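Long-range contacts in P35 antigen (Borrelia burgdorferi, PDB 4ALY), which is an outer surface lipoprotein of the Lyme disease agent, critical to ensure infection after a tick bite, although its molecular activity is not defined: residues A[105-115]-A[163-171]; A[202-213]-A[267-275]. All blocks are in the same frame, centred on the assembly; numbering follows the deposited sequence.

Interaction 1 (A[105-115]-A[163-171]); sequences MRAEIFSKIFF and RGLVKETLI
Leu-170 brings one methyl, CD1, against three side chains of 105-115. It meets the end of Met-105 tip to tip, CE lying 3.5 Å from that CD1, crosses Ile-109 at about a right angle, and comes within 4.2 Å of CE1 on the Phe-110 ring. The CG2 branch of Ile-109, set opposite the backbone N by the first torsion, packs between Leu-170 and Val-166, whose CG1 is 3.8 Å from it. These residues are all buried, with Leu-153 and Leu-156 of helix 143-157 packed against the same side of helix 163-189. Ile-113 leads from this apolar part toward the more exposed ends: its CD1 meets the tip of Ile-171, while CG2 rests 3.6 Å from CG of Arg-163. At one end, Lys-112 lays CB over a face of the Arg-163 guanidinium, 3.4 Å above its plane, and NH2 of that group is held by the Ser-157 carbonyl. At the other, Lys-167 stretches past the backbone carbonyls of Phe-114 and Phe-115, its CE 3.2 Å from O of each, and a water accepts from NZ at 2.8 Å while donating to Phe-115 O. The same end keeps an apolar pair, CE1 of Phe-115 and CG2 of Ile-171, 4.0 Å apart. The packing is thus apolar in the buried part, water-bridged at the Lys-167 end. Short helix 106-110, its axis at 83° to that of 163-171, and the non-helical chain after it, extended at Ile-113 and Phe-114, form a crosswise cover on a long helix, part of the all-helical fold of this Borrelia Bbcrasp-1 family protein.

Interaction 2 (A[202-213]-A[267-275]); sequences NLETLYNDFEKL and LVNTTTNIL
Helices 202-213 and 267-275 run antiparallel, their axes 10.4 Å apart at closest approach and inclined at 155°, with Asn-202 facing Ile-274, Leu-206 facing Thr-271 and Asp-209 facing Leu-267. Ile-274 packs at the Asn-202 end. Its chi1 of -66° sets CG1 beside the backbone N and leaves CG2 anti to it, 3.6 Å from CB of Asn-202, the two side chains sliding past each other in opposite directions, while CD1 reaches CG2 of Thr-205 at 3.8 Å. Leu-206, which also touches Ile-79 of helix 70-95, approaches less closely, CD1 4.2 Å from Ile-274 CG2. In the middle the two threonines meet through methyls, CG2 of Thr-205 crossing CG2 of Thr-270 at about a right angle; the Thr-270 hydroxyl is turned back along its own helix to the Asp-266 carbonyl. Asp-209 then brings a carboxylate to the interface, OD1 3.3 Å from CD2 of Leu-267 and OD2 3.5 Å from CG2 of Thr-270. That OD1 also lies 3.1 Å from Thr-205 O, two acceptors with no hydrogen bond between them. The other branch of Leu-267, CD1, packs against CD1 of Leu-213 at the far end. Thr-271 likewise spends its hydroxyl within its helix, bonding to Leu-267 O at 2.6 Å, while its side chain also touches Ile-184 of helix 163-189. The contact therefore rests mainly on van der Waals packing of aliphatic groups, with one carboxylate among them. Methyls on one side and a carbonyl so near might raise the pKa of Asp-209.

In the fold
Interactions 1 and 2 sit on opposite sides of the chain's centre, with centres 30 Å apart and nearest atoms about 12 Å apart. Their helices are linked through helix 163-189: its first part lies in interaction 1, while Ile-184 and Lys-187 near its far end touch helix 254-275 beside interaction 2. Interaction 1 is partly buried, and it grades from an apolar interior to charged side chains and a bridging water. Interaction 2 is buried, and there a carboxylate lies against aliphatic methyls. Interaction 1 joins a short helix and loop to a long helix; interaction 2 joins two long antiparallel helices.

Interaction 1 (A[105-115]-A[163-171])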
loop_
_atom_site.group_PDB
_atom_site.type_symbol
_atom_site.label_atom_id
_atom_site.label_comp_id
_atom_site.label_asym_id
_atom_site.label_seq_id
_atom_site.Cartn_x
_atom_site.Cartn_y
_atom_site.Cartn_z
ATOM N N MET A 105 4.549 -13.612 9.253
ATOM C CA MET A 105 5.453 -13.177 8.247
ATOM C C MET A 105 6.880 -12.923 8.734
ATOM O O MET A 105 7.795 -12.738 7.949
ATOM C CB MET A 105 4.891 -11.928 7.592
ATOM C CG MET A 105 3.791 -12.251 6.614
ATOM S SD MET A 105 2.997 -10.745 5.965
ATOM C CE MET A 105 3.970 -10.770 4.502
ATOM N N ARG A 106 7.078 -12.899 10.023
ATOM C CA ARG A 106 8.366 -12.473 10.489
ATOM C C ARG A 106 9.501 -13.498 10.255
ATOM O O ARG A 106 10.579 -13.084 9.835
ATOM C CB ARG A 106 8.286 -12.123 11.947
ATOM C CG ARG A 106 9.646 -12.123 12.579
ATOM C CD ARG A 106 9.475 -12.057 14.080
ATOM N NE ARG A 106 10.419 -11.133 14.641
ATOM C CZ ARG A 106 10.151 -10.295 15.637
ATOM N NH1 ARG A 106 8.942 -10.261 16.243
ATOM N NH2 ARG A 106 11.122 -9.465 16.003
ATOM N N ALA A 107 9.269 -14.795 10.496
ATOM C CA ALA A 107 10.394 -15.777 10.476
ATOM C C ALA A 107 11.083 -15.864 9.123
ATOM O O ALA A 107 12.282 -16.030 9.100
ATOM C CB ALA A 107 9.934 -17.191 10.923
ATOM N N GLU A 108 10.317 -15.767 8.002
ATOM C CA GLU A 108 10.852 -15.986 6.643
ATOM C C GLU A 108 10.844 -14.812 5.733
ATOM O O GLU A 108 11.410 -14.900 4.607
ATOM C CB GLU A 108 10.063 -17.019 5.861
ATOM C CG GLU A 108 9.603 -18.230 6.628
ATOM C CD GLU A 108 10.722 -19.122 7.030
ATOM O OE1 GLU A 108 11.915 -18.776 6.767
ATOM O OE2 GLU A 108 10.399 -20.177 7.610
ATOM N N ILE A 109 10.153 -13.740 6.123
ATOM C CA ILE A 109 10.106 -12.560 5.272
ATOM C C ILE A 109 10.684 -11.406 6.048
ATOM O O ILE A 109 11.818 -10.981 5.775
ATOM C CB ILE A 109 8.663 -12.281 4.782
ATOM C CG1 ILE A 109 7.997 -13.576 4.341
ATOM C CG2 ILE A 109 8.621 -11.209 3.668
ATOM C CD1 ILE A 109 6.549 -13.444 3.881
ATOM N N PHE A 110 9.955 -10.879 7.046
ATOM C CA PHE A 110 10.331 -9.545 7.530
ATOM C C PHE A 110 11.733 -9.595 8.126
ATOM O O PHE A 110 12.549 -8.662 8.041
ATOM C CB PHE A 110 9.332 -9.001 8.530
ATOM C CG PHE A 110 7.946 -8.779 7.983
ATOM C CD1 PHE A 110 7.722 -8.515 6.641
ATOM C CD2 PHE A 110 6.853 -8.757 8.852
ATOM C CE1 PHE A 110 6.440 -8.258 6.157
ATOM C CE2 PHE A 110 5.558 -8.457 8.395
ATOM C CZ PHE A 110 5.343 -8.216 7.042
ATOM N N SER A 111 12.067 -10.730 8.692
ATOM C CA SER A 111 13.424 -10.768 9.279
ATOM C C SER A 111 14.521 -11.124 8.239
ATOM O O SER A 111 15.634 -11.282 8.642
ATOM C CB SER A 111 13.499 -11.670 10.514
ATOM O OG SER A 111 13.426 -13.012 10.107
ATOM N N LYS A 112 14.181 -11.243 6.960
ATOM C CA LYS A 112 15.159 -11.497 5.874
ATOM C C LYS A 112 15.249 -10.381 4.835
ATOM O O LYS A 112 16.114 -10.450 3.965
ATOM C CB LYS A 112 14.827 -12.729 5.034
ATOM C CG LYS A 112 14.360 -13.980 5.774
ATOM C CD LYS A 112 15.542 -14.654 6.428
ATOM C CE LYS A 112 15.252 -16.137 6.629
ATOM N NZ LYS A 112 16.364 -16.436 7.578
ATOM N N ILE A 113 14.380 -9.381 4.884
ATOM C CA ILE A 113 14.378 -8.374 3.854
ATOM C C ILE A 113 14.658 -7.011 4.502
ATOM O O ILE A 113 14.494 -6.883 5.701
ATOM C CB ILE A 113 13.004 -8.328 3.130
ATOM C CG1 ILE A 113 11.895 -7.981 4.163
ATOM C CG2 ILE A 113 12.751 -9.639 2.360
ATOM C CD1 ILE A 113 10.617 -7.458 3.565
ATOM N N PHE A 114 15.044 -6.028 3.683
ATOM C CA PHE A 114 15.277 -4.615 4.066
ATOM C C PHE A 114 14.299 -3.650 3.431
ATOM O O PHE A 114 13.914 -3.815 2.286
ATOM C CB PHE A 114 16.662 -4.161 3.655
ATOM C CG PHE A 114 17.707 -5.005 4.246
ATOM C CD1 PHE A 114 18.103 -4.804 5.567
ATOM C CD2 PHE A 114 18.248 -6.075 3.523
ATOM C CE1 PHE A 114 19.033 -5.635 6.147
ATOM C CE2 PHE A 114 19.198 -6.906 4.115
ATOM C CZ PHE A 114 19.605 -6.661 5.412
ATOM N N PHE A 115 13.983 -2.589 4.153
ATOM C CA PHE A 115 13.021 -1.656 3.665
ATOM C C PHE A 115 13.467 -1.060 2.329
ATOM O O PHE A 115 12.728 -1.090 1.346
ATOM C CB PHE A 115 12.727 -0.573 4.729
ATOM C CG PHE A 115 11.632 0.378 4.326
ATOM C CD1 PHE A 115 10.336 -0.075 4.104
ATOM C CD2 PHE A 115 11.893 1.727 4.152
ATOM C CE1 PHE A 115 9.329 0.822 3.722
ATOM C CE2 PHE A 115 10.878 2.634 3.778
ATOM C CZ PHE A 115 9.599 2.180 3.565
ATOM N N ARG A 163 13.439 -13.922 -3.216
ATOM C CA ARG A 163 13.124 -13.027 -2.092
ATOM C C ARG A 163 12.983 -11.574 -2.543
ATOM O O ARG A 163 12.151 -10.818 -1.992
ATOM C CB ARG A 163 14.189 -13.149 -1.012
ATOM C CG ARG A 163 14.116 -12.130 0.108
ATOM C CD ARG A 163 14.933 -12.553 1.294
ATOM N NE ARG A 163 14.864 -13.988 1.578
ATOM C CZ ARG A 163 15.897 -14.671 2.118
ATOM N NH1 ARG A 163 17.018 -14.052 2.424
ATOM N NH2 ARG A 163 15.832 -15.953 2.365
ATOM N N GLY A 164 13.734 -11.179 -3.574
ATOM C CA GLY A 164 13.687 -9.786 -4.065
ATOM C C GLY A 164 12.289 -9.427 -4.507
ATOM O O GLY A 164 11.737 -8.355 -4.134
ATOM N N LEU A 165 11.672 -10.329 -5.284
ATOM C CA LEU A 165 10.347 -10.022 -5.809
ATOM C C LEU A 165 9.255 -9.895 -4.691
ATOM O O LEU A 165 8.365 -9.012 -4.790
ATOM C CB LEU A 165 9.979 -11.043 -6.823
ATOM C CG LEU A 165 8.618 -10.857 -7.446
ATOM C CD1 LEU A 165 8.536 -9.524 -8.212
ATOM C CD2 LEU A 165 8.461 -12.055 -8.373
ATOM N N VAL A 166 9.414 -10.701 -3.625
ATOM C CA VAL A 166 8.598 -10.626 -2.398
ATOM C C VAL A 166 8.617 -9.288 -1.722
ATOM O O VAL A 166 7.577 -8.674 -1.520
ATOM C CB VAL A 166 8.952 -11.739 -1.396
ATOM C CG1 VAL A 166 8.250 -11.502 -0.065
ATOM C CG2 VAL A 166 8.594 -13.094 -2.005
ATOM N N LYS A 167 9.815 -8.818 -1.434
ATOM C CA LYS A 167 10.063 -7.488 -0.932
ATOM C C LYS A 167 9.431 -6.438 -1.892
ATOM O O LYS A 167 8.532 -5.686 -1.483
ATOM C CB LYS A 167 11.587 -7.330 -0.754
ATOM C CG LYS A 167 12.034 -6.027 -0.164
ATOM C CD LYS A 167 12.242 -5.005 -1.262
ATOM C CE LYS A 167 12.539 -3.641 -0.643
ATOM N NZ LYS A 167 12.163 -2.596 -1.642
ATOM N N GLU A 168 9.840 -6.437 -3.168
ATOM C CA GLU A 168 9.368 -5.446 -4.163
ATOM C C GLU A 168 7.809 -5.406 -4.065
ATOM O O GLU A 168 7.185 -4.349 -3.863
ATOM C CB GLU A 168 9.813 -5.944 -5.563
ATOM C CG GLU A 168 10.339 -5.023 -6.681
ATOM C CD GLU A 168 11.282 -5.781 -7.678
ATOM O OE1 GLU A 168 12.449 -6.114 -7.276
ATOM O OE2 GLU A 168 10.894 -6.068 -8.872
ATOM N N THR A 169 7.192 -6.568 -4.176
ATOM C CA THR A 169 5.742 -6.691 -4.138
ATOM C C THR A 169 5.110 -6.059 -2.872
ATOM O O THR A 169 4.144 -5.327 -2.967
ATOM C CB THR A 169 5.386 -8.173 -4.221
ATOM O OG1 THR A 169 5.940 -8.724 -5.443
ATOM C CG2 THR A 169 3.916 -8.380 -4.120
ATOM N N LEU A 170 5.707 -6.303 -1.704
ATOM C CA LEU A 170 5.094 -5.918 -0.466
ATOM C C LEU A 170 5.360 -4.435 -0.212
ATOM O O LEU A 170 4.512 -3.680 0.280
ATOM C CB LEU A 170 5.633 -6.804 0.682
ATOM C CG LEU A 170 5.118 -8.250 0.842
ATOM C CD1 LEU A 170 5.767 -8.925 2.068
ATOM C CD2 LEU A 170 3.594 -8.300 0.967
ATOM N N ILE A 171 6.554 -4.014 -0.563
ATOM C CA ILE A 171 6.975 -2.687 -0.202
ATOM C C ILE A 171 6.723 -1.655 -1.299
ATOM O O ILE A 171 6.158 -0.599 -1.045
ATOM C CB ILE A 171 8.446 -2.741 0.230
ATOM C CG1 ILE A 171 8.474 -3.617 1.508
ATOM C CG2 ILE A 171 9.012 -1.309 0.371
ATOM C CD1 ILE A 171 9.819 -3.714 2.176
HETATM O O HOH W 1 12.424 0.220 -1.477
#

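Interaction 2 (A[202-213]-A[267-275])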
loop_
_atom_site.group_PDB
_atom_site.type_symbol
_atom_site.label_atom_id
_atom_site.label_comp_id
_atom_site.label_asym_id
_atom_site.label_seq_id
_atom_site.Cartn_x
_atom_site.Cartn_y
_atom_site.Cartn_z
ATOM N N ASN A 202 -8.467 22.261 -9.711
ATOM C CA ASN A 202 -7.694 21.704 -8.591
ATOM C C ASN A 202 -8.482 20.794 -7.614
ATOM O O ASN A 202 -8.098 19.628 -7.386
ATOM C CB ASN A 202 -7.063 22.859 -7.810
ATOM C CG ASN A 202 -6.044 23.628 -8.645
ATOM O OD1 ASN A 202 -5.785 23.269 -9.789
ATOM N ND2 ASN A 202 -5.430 24.665 -8.055
ATOM N N LEU A 203 -9.572 21.317 -7.034
ATOM C CA LEU A 203 -10.530 20.482 -6.277
ATOM C C LEU A 203 -10.973 19.211 -7.000
ATOM O O LEU A 203 -11.183 18.188 -6.360
ATOM C CB LEU A 203 -11.740 21.273 -5.808
ATOM C CG LEU A 203 -11.476 22.476 -4.903
ATOM C CD1 LEU A 203 -12.772 23.214 -4.615
ATOM C CD2 LEU A 203 -10.820 22.090 -3.587
ATOM N N GLU A 204 -11.062 19.240 -8.323
ATOM C CA GLU A 204 -11.446 18.022 -9.076
ATOM C C GLU A 204 -10.323 17.002 -9.145
ATOM O O GLU A 204 -10.564 15.800 -9.049
ATOM C CB GLU A 204 -11.888 18.348 -10.542
ATOM C CG GLU A 204 -13.308 18.859 -10.667
ATOM C CD GLU A 204 -14.336 17.844 -10.215
ATOM O OE1 GLU A 204 -13.976 16.661 -10.011
ATOM O OE2 GLU A 204 -15.510 18.226 -10.056
ATOM N N THR A 205 -9.116 17.505 -9.390
ATOM C CA THR A 205 -7.979 16.663 -9.586
ATOM C C THR A 205 -7.672 15.963 -8.261
ATOM O O THR A 205 -7.518 14.721 -8.199
ATOM C CB THR A 205 -6.776 17.470 -10.094
ATOM O OG1 THR A 205 -6.964 17.710 -11.484
ATOM C CG2 THR A 205 -5.449 16.670 -9.918
ATOM N N LEU A 206 -7.672 16.732 -7.184
ATOM C CA LEU A 206 -7.332 16.109 -5.920
ATOM C C LEU A 206 -8.397 15.084 -5.529
ATOM O O LEU A 206 -8.094 13.970 -5.069
ATOM C CB LEU A 206 -6.853 17.140 -4.859
ATOM C CG LEU A 206 -7.637 17.750 -3.725
ATOM C CD1 LEU A 206 -7.313 19.232 -3.543
ATOM C CD2 LEU A 206 -9.101 17.538 -3.998
ATOM N N TYR A 207 -9.629 15.381 -5.898
ATOM C CA TYR A 207 -10.684 14.406 -5.740
ATOM C C TYR A 207 -10.540 13.207 -6.700
ATOM O O TYR A 207 -10.759 12.044 -6.305
ATOM C CB TYR A 207 -12.034 15.065 -5.871
ATOM C CG TYR A 207 -13.116 14.038 -5.865
ATOM C CD1 TYR A 207 -13.615 13.484 -4.653
ATOM C CD2 TYR A 207 -13.593 13.548 -7.058
ATOM C CE1 TYR A 207 -14.608 12.504 -4.682
ATOM C CE2 TYR A 207 -14.553 12.585 -7.088
ATOM C CZ TYR A 207 -15.054 12.072 -5.926
ATOM O OH TYR A 207 -16.002 11.112 -6.096
ATOM N N ASN A 208 -10.171 13.478 -7.953
ATOM C CA ASN A 208 -9.828 12.408 -8.882
ATOM C C ASN A 208 -8.563 11.638 -8.446
ATOM O O ASN A 208 -8.486 10.428 -8.624
ATOM C CB ASN A 208 -9.718 12.946 -10.311
ATOM C CG ASN A 208 -11.091 13.307 -10.901
ATOM O OD1 ASN A 208 -12.078 12.586 -10.700
ATOM N ND2 ASN A 208 -11.162 14.422 -11.613
ATOM N N ASP A 209 -7.582 12.332 -7.874
ATOM C CA ASP A 209 -6.424 11.655 -7.342
ATOM C C ASP A 209 -6.838 10.519 -6.363
ATOM O O ASP A 209 -6.383 9.382 -6.502
ATOM C CB ASP A 209 -5.475 12.677 -6.743
ATOM C CG ASP A 209 -4.691 13.461 -7.843
ATOM O OD1 ASP A 209 -4.923 13.182 -9.047
ATOM O OD2 ASP A 209 -3.813 14.318 -7.514
ATOM N N PHE A 210 -7.768 10.795 -5.449
ATOM C CA PHE A 210 -8.301 9.758 -4.548
ATOM C C PHE A 210 -8.831 8.560 -5.273
ATOM O O PHE A 210 -8.625 7.434 -4.841
ATOM C CB PHE A 210 -9.359 10.284 -3.556
ATOM C CG PHE A 210 -8.748 10.916 -2.357
ATOM C CD1 PHE A 210 -7.705 10.235 -1.662
ATOM C CD2 PHE A 210 -9.118 12.194 -1.948
ATOM C CE1 PHE A 210 -7.072 10.808 -0.552
ATOM C CE2 PHE A 210 -8.481 12.785 -0.857
ATOM C CZ PHE A 210 -7.466 12.101 -0.152
ATOM N N GLU A 211 -9.496 8.805 -6.384
ATOM C CA GLU A 211 -10.044 7.734 -7.192
ATOM C C GLU A 211 -9.035 6.819 -7.814
ATOM O O GLU A 211 -9.279 5.614 -7.922
ATOM C CB GLU A 211 -10.899 8.329 -8.292
ATOM C CG GLU A 211 -12.356 7.959 -8.119
ATOM C CD GLU A 211 -13.312 9.050 -8.562
ATOM O OE1 GLU A 211 -12.923 9.982 -9.314
ATOM O OE2 GLU A 211 -14.476 8.965 -8.137
ATOM N N LYS A 212 -7.924 7.373 -8.280
ATOM C CA LYS A 212 -6.882 6.541 -8.854
ATOM C C LYS A 212 -6.164 5.764 -7.758
ATOM O O LYS A 212 -5.896 4.573 -7.898
ATOM C CB LYS A 212 -5.927 7.358 -9.726
ATOM C CG LYS A 212 -6.522 7.578 -11.108
ATOM C CD LYS A 212 -5.993 8.854 -11.723
ATOM C CE LYS A 212 -7.097 9.676 -12.357
ATOM N NZ LYS A 212 -6.464 11.003 -12.460
ATOM N N LEU A 213 -5.907 6.443 -6.656
ATOM C CA LEU A 213 -5.391 5.787 -5.484
ATOM C C LEU A 213 -6.208 4.576 -5.055
ATOM O O LEU A 213 -5.609 3.511 -4.849
ATOM C CB LEU A 213 -5.270 6.787 -4.355
ATOM C CG LEU A 213 -3.873 7.187 -3.885
ATOM C CD1 LEU A 213 -2.712 6.897 -4.818
ATOM C CD2 LEU A 213 -3.905 8.611 -3.327
ATOM N N LEU A 267 1.179 11.635 -8.065
ATOM C CA LEU A 267 0.032 11.972 -7.238
ATOM C C LEU A 267 0.429 12.721 -5.962
ATOM O O LEU A 267 -0.265 13.664 -5.526
ATOM C CB LEU A 267 -0.727 10.708 -6.895
ATOM C CG LEU A 267 -1.480 10.068 -8.056
ATOM C CD1 LEU A 267 -2.027 8.755 -7.552
ATOM C CD2 LEU A 267 -2.639 10.891 -8.612
ATOM N N VAL A 268 1.555 12.329 -5.365
ATOM C CA VAL A 268 2.100 13.103 -4.267
ATOM C C VAL A 268 2.513 14.538 -4.704
ATOM O O VAL A 268 2.066 15.525 -4.111
ATOM C CB VAL A 268 3.253 12.360 -3.562
ATOM C CG1 VAL A 268 3.918 13.303 -2.558
ATOM C CG2 VAL A 268 2.753 11.047 -2.883
ATOM N N ASN A 269 3.351 14.649 -5.733
ATOM C CA ASN A 269 3.777 15.948 -6.237
ATOM C C ASN A 269 2.596 16.844 -6.591
ATOM O O ASN A 269 2.522 17.972 -6.120
ATOM C CB ASN A 269 4.741 15.840 -7.436
ATOM C CG ASN A 269 6.100 15.231 -7.071
ATOM O OD1 ASN A 269 6.853 14.868 -7.969
ATOM N ND2 ASN A 269 6.427 15.123 -5.782
ATOM N N THR A 270 1.672 16.347 -7.401
ATOM C CA THR A 270 0.464 17.112 -7.723
ATOM C C THR A 270 -0.257 17.713 -6.483
ATOM O O THR A 270 -0.733 18.869 -6.498
ATOM C CB THR A 270 -0.464 16.240 -8.547
ATOM O OG1 THR A 270 0.218 15.953 -9.759
ATOM C CG2 THR A 270 -1.816 16.921 -8.865
ATOM N N THR A 271 -0.284 16.942 -5.402
ATOM C CA THR A 271 -0.976 17.338 -4.218
ATOM C C THR A 271 -0.240 18.489 -3.576
ATOM O O THR A 271 -0.870 19.445 -3.107
ATOM C CB THR A 271 -1.080 16.154 -3.243
ATOM O OG1 THR A 271 -1.779 15.084 -3.894
ATOM C CG2 THR A 271 -1.820 16.565 -2.013
ATOM N N THR A 272 1.087 18.411 -3.549
ATOM C CA THR A 272 1.864 19.488 -2.955
ATOM C C THR A 272 1.685 20.737 -3.794
ATOM O O THR A 272 1.569 21.832 -3.214
ATOM C CB THR A 272 3.371 19.162 -2.872
ATOM O OG1 THR A 272 3.528 17.839 -2.331
ATOM C CG2 THR A 272 4.107 20.202 -1.994
ATOM N N ASN A 273 1.686 20.553 -5.133
ATOM C CA ASN A 273 1.632 21.661 -6.107
ATOM C C ASN A 273 0.276 22.349 -5.951
ATOM O O ASN A 273 0.216 23.536 -5.662
ATOM C CB ASN A 273 1.741 21.193 -7.577
ATOM C CG ASN A 273 3.097 20.572 -7.950
ATOM O OD1 ASN A 273 4.128 20.778 -7.315
ATOM N ND2 ASN A 273 3.081 19.811 -9.032
ATOM N N ILE A 274 -0.811 21.594 -6.079
ATOM C CA ILE A 274 -2.134 22.160 -5.810
ATOM C C ILE A 274 -2.246 22.845 -4.443
ATOM O O ILE A 274 -2.980 23.806 -4.318
ATOM C CB ILE A 274 -3.261 21.133 -5.954
ATOM C CG1 ILE A 274 -3.389 20.675 -7.407
ATOM C CG2 ILE A 274 -4.580 21.725 -5.454
ATOM C CD1 ILE A 274 -4.086 19.330 -7.562
ATOM N N LEU A 275 -1.500 22.375 -3.436
ATOM C CA LEU A 275 -1.633 22.903 -2.047
ATOM C C LEU A 275 -0.602 23.999 -1.635
ATOM O O LEU A 275 -0.826 24.759 -0.687
ATOM C CB LEU A 275 -1.680 21.736 -1.015
ATOM C CG LEU A 275 -2.787 20.657 -1.153
ATOM C CD1 LEU A 275 -2.684 19.607 -0.057
ATOM C CD2 LEU A 275 -4.201 21.243 -1.213
#